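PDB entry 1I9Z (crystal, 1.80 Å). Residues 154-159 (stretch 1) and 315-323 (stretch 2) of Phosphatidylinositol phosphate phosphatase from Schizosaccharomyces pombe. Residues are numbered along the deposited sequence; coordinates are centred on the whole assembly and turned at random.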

ATOM      1  N   ASP A 154      -0.363  12.911   6.690  1.00 18.80           N
ATOM      2  CA  ASP A 154      -0.819  12.673   8.056  1.00 21.51           C
ATOM      3  C   ASP A 154      -2.321  12.793   7.965  1.00 21.32           C
ATOM      4  O   ASP A 154      -2.835  13.633   7.202  1.00 21.60           O
ATOM      5  N   TYR A 155      -3.020  11.914   8.686  1.00 20.50           N
ATOM      6  CA  TYR A 155      -4.478  11.957   8.797  1.00 19.89           C
ATOM      7  C   TYR A 155      -4.620  12.277  10.307  1.00 22.26           C
ATOM      8  O   TYR A 155      -4.387  11.435  11.200  1.00 20.37           O
ATOM      9  N   GLU A 156      -5.002  13.530  10.562  1.00 21.91           N
ATOM     10  CA  GLU A 156      -4.992  14.056  11.927  1.00 24.24           C
ATOM     11  C   GLU A 156      -3.547  13.831  12.403  1.00 25.37           C
ATOM     12  O   GLU A 156      -2.619  14.225  11.697  1.00 24.57           O
ATOM     13  N   ASP A 157      -3.318  13.187  13.556  1.00 24.66           N
ATOM     14  CA  ASP A 157      -1.945  13.015  13.994  1.00 25.38           C
ATOM     15  C   ASP A 157      -1.370  11.620  13.723  1.00 26.12           C
ATOM     16  O   ASP A 157      -0.433  11.180  14.397  1.00 27.96           O
ATOM     17  N   THR A 158      -1.924  10.925  12.742  1.00 22.73           N
ATOM     18  CA  THR A 158      -1.437   9.589  12.424  1.00 21.42           C
ATOM     19  C   THR A 158      -0.757   9.663  11.054  1.00 22.28           C
ATOM     20  O   THR A 158      -1.374  10.201  10.138  1.00 21.18           O
ATOM     21  N   GLY A 159       0.453   9.107  10.905  1.00 22.03           N
ATOM     22  CA  GLY A 159       1.179   9.177   9.623  1.00 22.56           C
ATOM     23  C   GLY A 159       1.025   7.941   8.737  1.00 21.94           C
ATOM     24  O   GLY A 159       1.180   6.825   9.242  1.00 20.63           O
ATOM     25  N   ALA A 315      -8.016   1.726   9.559  1.00 26.17           N
ATOM     26  CA  ALA A 315      -6.838   2.347  10.128  1.00 25.36           C
ATOM     27  C   ALA A 315      -7.301   3.257  11.254  1.00 26.21           C
ATOM     28  O   ALA A 315      -8.113   4.163  11.026  1.00 24.16           O
ATOM     29  N   ASN A 316      -6.831   2.958  12.465  1.00 25.85           N
ATOM     30  CA  ASN A 316      -7.175   3.746  13.617  1.00 27.17           C
ATOM     31  C   ASN A 316      -6.346   5.005  13.576  1.00 26.25           C
ATOM     32  O   ASN A 316      -5.119   4.953  13.500  1.00 26.58           O
ATOM     33  N   ILE A 317      -7.048   6.126  13.645  1.00 26.22           N
ATOM     34  CA  ILE A 317      -6.507   7.481  13.576  1.00 29.42           C
ATOM     35  C   ILE A 317      -6.640   8.173  14.929  1.00 28.88           C
ATOM     36  O   ILE A 317      -7.606   7.941  15.633  1.00 29.86           O
ATOM     37  N   VAL A 318      -5.674   9.008  15.271  1.00 28.94           N
ATOM     38  CA  VAL A 318      -5.760   9.746  16.534  1.00 30.60           C
ATOM     39  C   VAL A 318      -5.644  11.236  16.299  1.00 29.35           C
ATOM     40  O   VAL A 318      -4.787  11.681  15.552  1.00 26.45           O
ATOM     41  N   LYS A 319      -6.508  12.006  16.945  1.00 29.97           N
ATOM     42  CA  LYS A 319      -6.426  13.443  16.841  1.00 30.83           C
ATOM     43  C   LYS A 319      -6.125  13.923  18.276  1.00 32.55           C
ATOM     44  O   LYS A 319      -6.936  13.728  19.195  1.00 32.03           O
ATOM     45  N   VAL A 320      -4.960  14.531  18.445  1.00 33.50           N
ATOM     46  CA  VAL A 320      -4.484  15.009  19.738  1.00 35.82           C
ATOM     47  C   VAL A 320      -4.662  16.517  19.907  1.00 37.71           C
ATOM     48  O   VAL A 320      -4.259  17.271  19.046  1.00 38.16           O
ATOM     49  N   ASP A 321      -5.281  16.943  21.011  1.00 39.13           N
ATOM     50  CA  ASP A 321      -5.436  18.381  21.321  1.00 40.24           C
ATOM     51  C   ASP A 321      -4.066  18.702  21.959  1.00 41.68           C
ATOM     52  O   ASP A 321      -3.854  18.419  23.136  1.00 42.06           O
ATOM     53  N   ARG A 322      -3.128  19.240  21.183  1.00 44.25           N
ATOM     54  CA  ARG A 322      -1.776  19.509  21.683  1.00 47.72           C
ATOM     55  C   ARG A 322      -1.721  20.523  22.813  1.00 49.96           C
ATOM     56  O   ARG A 322      -0.902  20.411  23.735  1.00 48.85           O
ATOM     57  N   GLU A 323      -2.589  21.524  22.712  1.00 52.59           N
ATOM     58  CA  GLU A 323      -2.679  22.586  23.700  1.00 55.15           C
ATOM     59  C   GLU A 323      -3.079  21.978  25.044  1.00 54.94           C
ATOM     60  O   GLU A 323      -2.394  22.165  26.057  1.00 54.61           O
TER

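A tight β-hairpin turn docks against the edge of a strand through a mix of side-chain and backbone hydrogen bonds, one of them in a salt bridge, backed by a small apolar contact. Stretch 1 makes a type II' turn from Y155 to T158, closed by backbone hydrogen bonds between these two residues. E156, D157 and T158 all point their CA-to-CB bonds toward stretch 2.

D157 carries the most bonds. D157 N donates to V318 O (2.9 Å). Its side chain, with chi1 m, uses both carboxylate oxygens. D157 OD1 accepts from V320 N at 3.0 Å, in a nearly straight bond. D157 OD2 meets R322 NH2 at 3.0 Å, a hydrogen-bonded salt bridge. R322 starts sideways, but its m, m, t side chain brings the guanidinium back to D157, which lies at its edge, near its plane.

T158, also m, binds one step earlier on the strand: V318 N donates to T158 OG1 at 3.0 Å. The alternate amides of V318 and V320 are thus both bound by side chains of the turn. T158 also touches I317: T158 CG2 lies 3.9 Å from I317 CD1.

I317 supplies the apolar part. Its chi1 of -100° lies between wells, and I317 CG1 packs 3.4 Å from Y155 CD2. Y155 is t, and its ring meets I317 obliquely. E156 CG adds a contact with I317 CG2 at 3.9 Å.

E156 is m, m and lies beside K319, whose chain is fully extended, all t. E156 OE1 is 3.4 Å from K319 CG. The charges stay apart, with E156 OE2 4.4 Å from K319 NZ. Water 1 bridges them: it donates to E156 OE2 (2.6 Å) and accepts from K319 NZ (2.8 Å).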

ATOM      1  CB  ASP A 154      -0.254  13.736   9.005  1.00 21.32           C
ATOM      2  CG  ASP A 154       1.188  13.612   9.149  1.00 21.73           C
ATOM      3  OD1 ASP A 154       1.619  12.508   9.516  1.00 22.23           O
ATOM      4  OD2 ASP A 154       1.936  14.568   8.888  1.00 21.96           O
ATOM      5  CB  TYR A 155      -5.137  10.652   8.383  1.00 20.73           C
ATOM      6  CG  TYR A 155      -6.641  10.786   8.290  1.00 22.65           C
ATOM      7  CD1 TYR A 155      -7.293  10.656   7.060  1.00 23.79           C
ATOM      8  CD2 TYR A 155      -7.422  11.038   9.429  1.00 22.87           C
ATOM      9  CE1 TYR A 155      -8.650  10.761   6.952  1.00 23.89           C
ATOM     10  CE2 TYR A 155      -8.824  11.154   9.334  1.00 24.21           C
ATOM     11  CZ  TYR A 155      -9.419  11.018   8.093  1.00 25.58           C
ATOM     12  OH  TYR A 155     -10.766  11.150   7.938  1.00 26.34           O
ATOM     13  CB  GLU A 156      -6.031  13.362  12.811  1.00 22.55           C
ATOM     14  CG  GLU A 156      -7.476  13.664  12.425  1.00 23.27           C
ATOM     15  CD  GLU A 156      -7.915  15.158  12.472  1.00 25.66           C
ATOM     16  OE1 GLU A 156      -7.216  16.042  12.988  1.00 27.25           O
ATOM     17  OE2 GLU A 156      -9.002  15.434  11.949  1.00 29.05           O
ATOM     18  CB  ASP A 157      -1.815  13.328  15.486  1.00 27.66           C
ATOM     19  CG  ASP A 157      -2.157  14.789  15.805  1.00 27.53           C
ATOM     20  OD1 ASP A 157      -3.319  15.110  16.052  1.00 29.23           O
ATOM     21  OD2 ASP A 157      -1.243  15.617  15.775  1.00 33.20           O
ATOM     22  CB  THR A 158      -2.636   8.615  12.368  1.00 21.98           C
ATOM     23  OG1 THR A 158      -3.212   8.500  13.699  1.00 25.28           O
ATOM     24  CG2 THR A 158      -2.157   7.227  11.889  1.00 21.12           C
ATOM     25  CB  ALA A 315      -6.105   3.176   9.055  1.00 26.57           C
ATOM     26  CB  ASN A 316      -6.891   2.981  14.914  1.00 30.22           C
ATOM     27  CG  ASN A 316      -7.385   3.764  16.136  1.00 34.78           C
ATOM     28  OD1 ASN A 316      -6.607   4.406  16.843  1.00 36.95           O
ATOM     29  ND2 ASN A 316      -8.702   3.757  16.344  1.00 36.84           N
ATOM     30  CB  ILE A 317      -7.329   8.300  12.463  1.00 30.63           C
ATOM     31  CG1 ILE A 317      -6.506   8.318  11.186  1.00 33.58           C
ATOM     32  CG2 ILE A 317      -7.720   9.767  12.893  1.00 32.23           C
ATOM     33  CD1 ILE A 317      -5.891   7.048  10.885  1.00 32.85           C
ATOM     34  CB  VAL A 318      -4.640   9.347  17.507  1.00 31.18           C
ATOM     35  CG1 VAL A 318      -4.842  10.034  18.879  1.00 33.81           C
ATOM     36  CG2 VAL A 318      -4.626   7.823  17.646  1.00 34.95           C
ATOM     37  CB  LYS A 319      -7.744  14.016  16.338  1.00 31.63           C
ATOM     38  CG  LYS A 319      -7.724  15.538  16.309  1.00 33.15           C
ATOM     39  CD  LYS A 319      -9.096  16.056  15.873  1.00 35.31           C
ATOM     40  CE  LYS A 319      -9.198  17.588  15.857  1.00 36.19           C
ATOM     41  NZ  LYS A 319     -10.510  17.979  15.244  1.00 39.70           N
ATOM     42  CB  VAL A 320      -2.979  14.718  19.900  1.00 36.57           C
ATOM     43  CG1 VAL A 320      -2.499  15.162  21.293  1.00 36.72           C
ATOM     44  CG2 VAL A 320      -2.700  13.211  19.695  1.00 36.93           C
ATOM     45  CB  ASP A 321      -6.560  18.559  22.343  1.00 39.81           C
ATOM     46  CG  ASP A 321      -6.837  20.023  22.669  1.00 38.81           C
ATOM     47  OD1 ASP A 321      -5.877  20.824  22.711  1.00 38.43           O
ATOM     48  OD2 ASP A 321      -8.024  20.345  22.885  1.00 38.02           O
ATOM     49  CB  ARG A 322      -0.863  19.990  20.551  1.00 49.34           C
ATOM     50  CG  ARG A 322      -0.703  19.025  19.417  1.00 51.85           C
ATOM     51  CD  ARG A 322       0.117  17.810  19.823  1.00 53.90           C
ATOM     52  NE  ARG A 322       0.191  16.826  18.739  1.00 56.36           N
ATOM     53  CZ  ARG A 322       0.798  15.633  18.831  1.00 57.83           C
ATOM     54  NH1 ARG A 322       1.400  15.254  19.962  1.00 57.18           N
ATOM     55  NH2 ARG A 322       0.802  14.804  17.779  1.00 58.68           N
ATOM     56  CB  GLU A 323      -3.729  23.599  23.244  1.00 57.08           C
ATOM     57  CG  GLU A 323      -3.743  24.892  24.027  1.00 61.61           C
ATOM     58  CD  GLU A 323      -4.748  25.909  23.464  1.00 63.88           C
ATOM     59  OE1 GLU A 323      -4.783  27.053  23.989  1.00 65.59           O
ATOM     60  OE2 GLU A 323      -5.500  25.570  22.507  1.00 64.65           O
TER
HETATM   61  O   HOH W   1     -10.466  17.542  12.438  1.00 46.14           O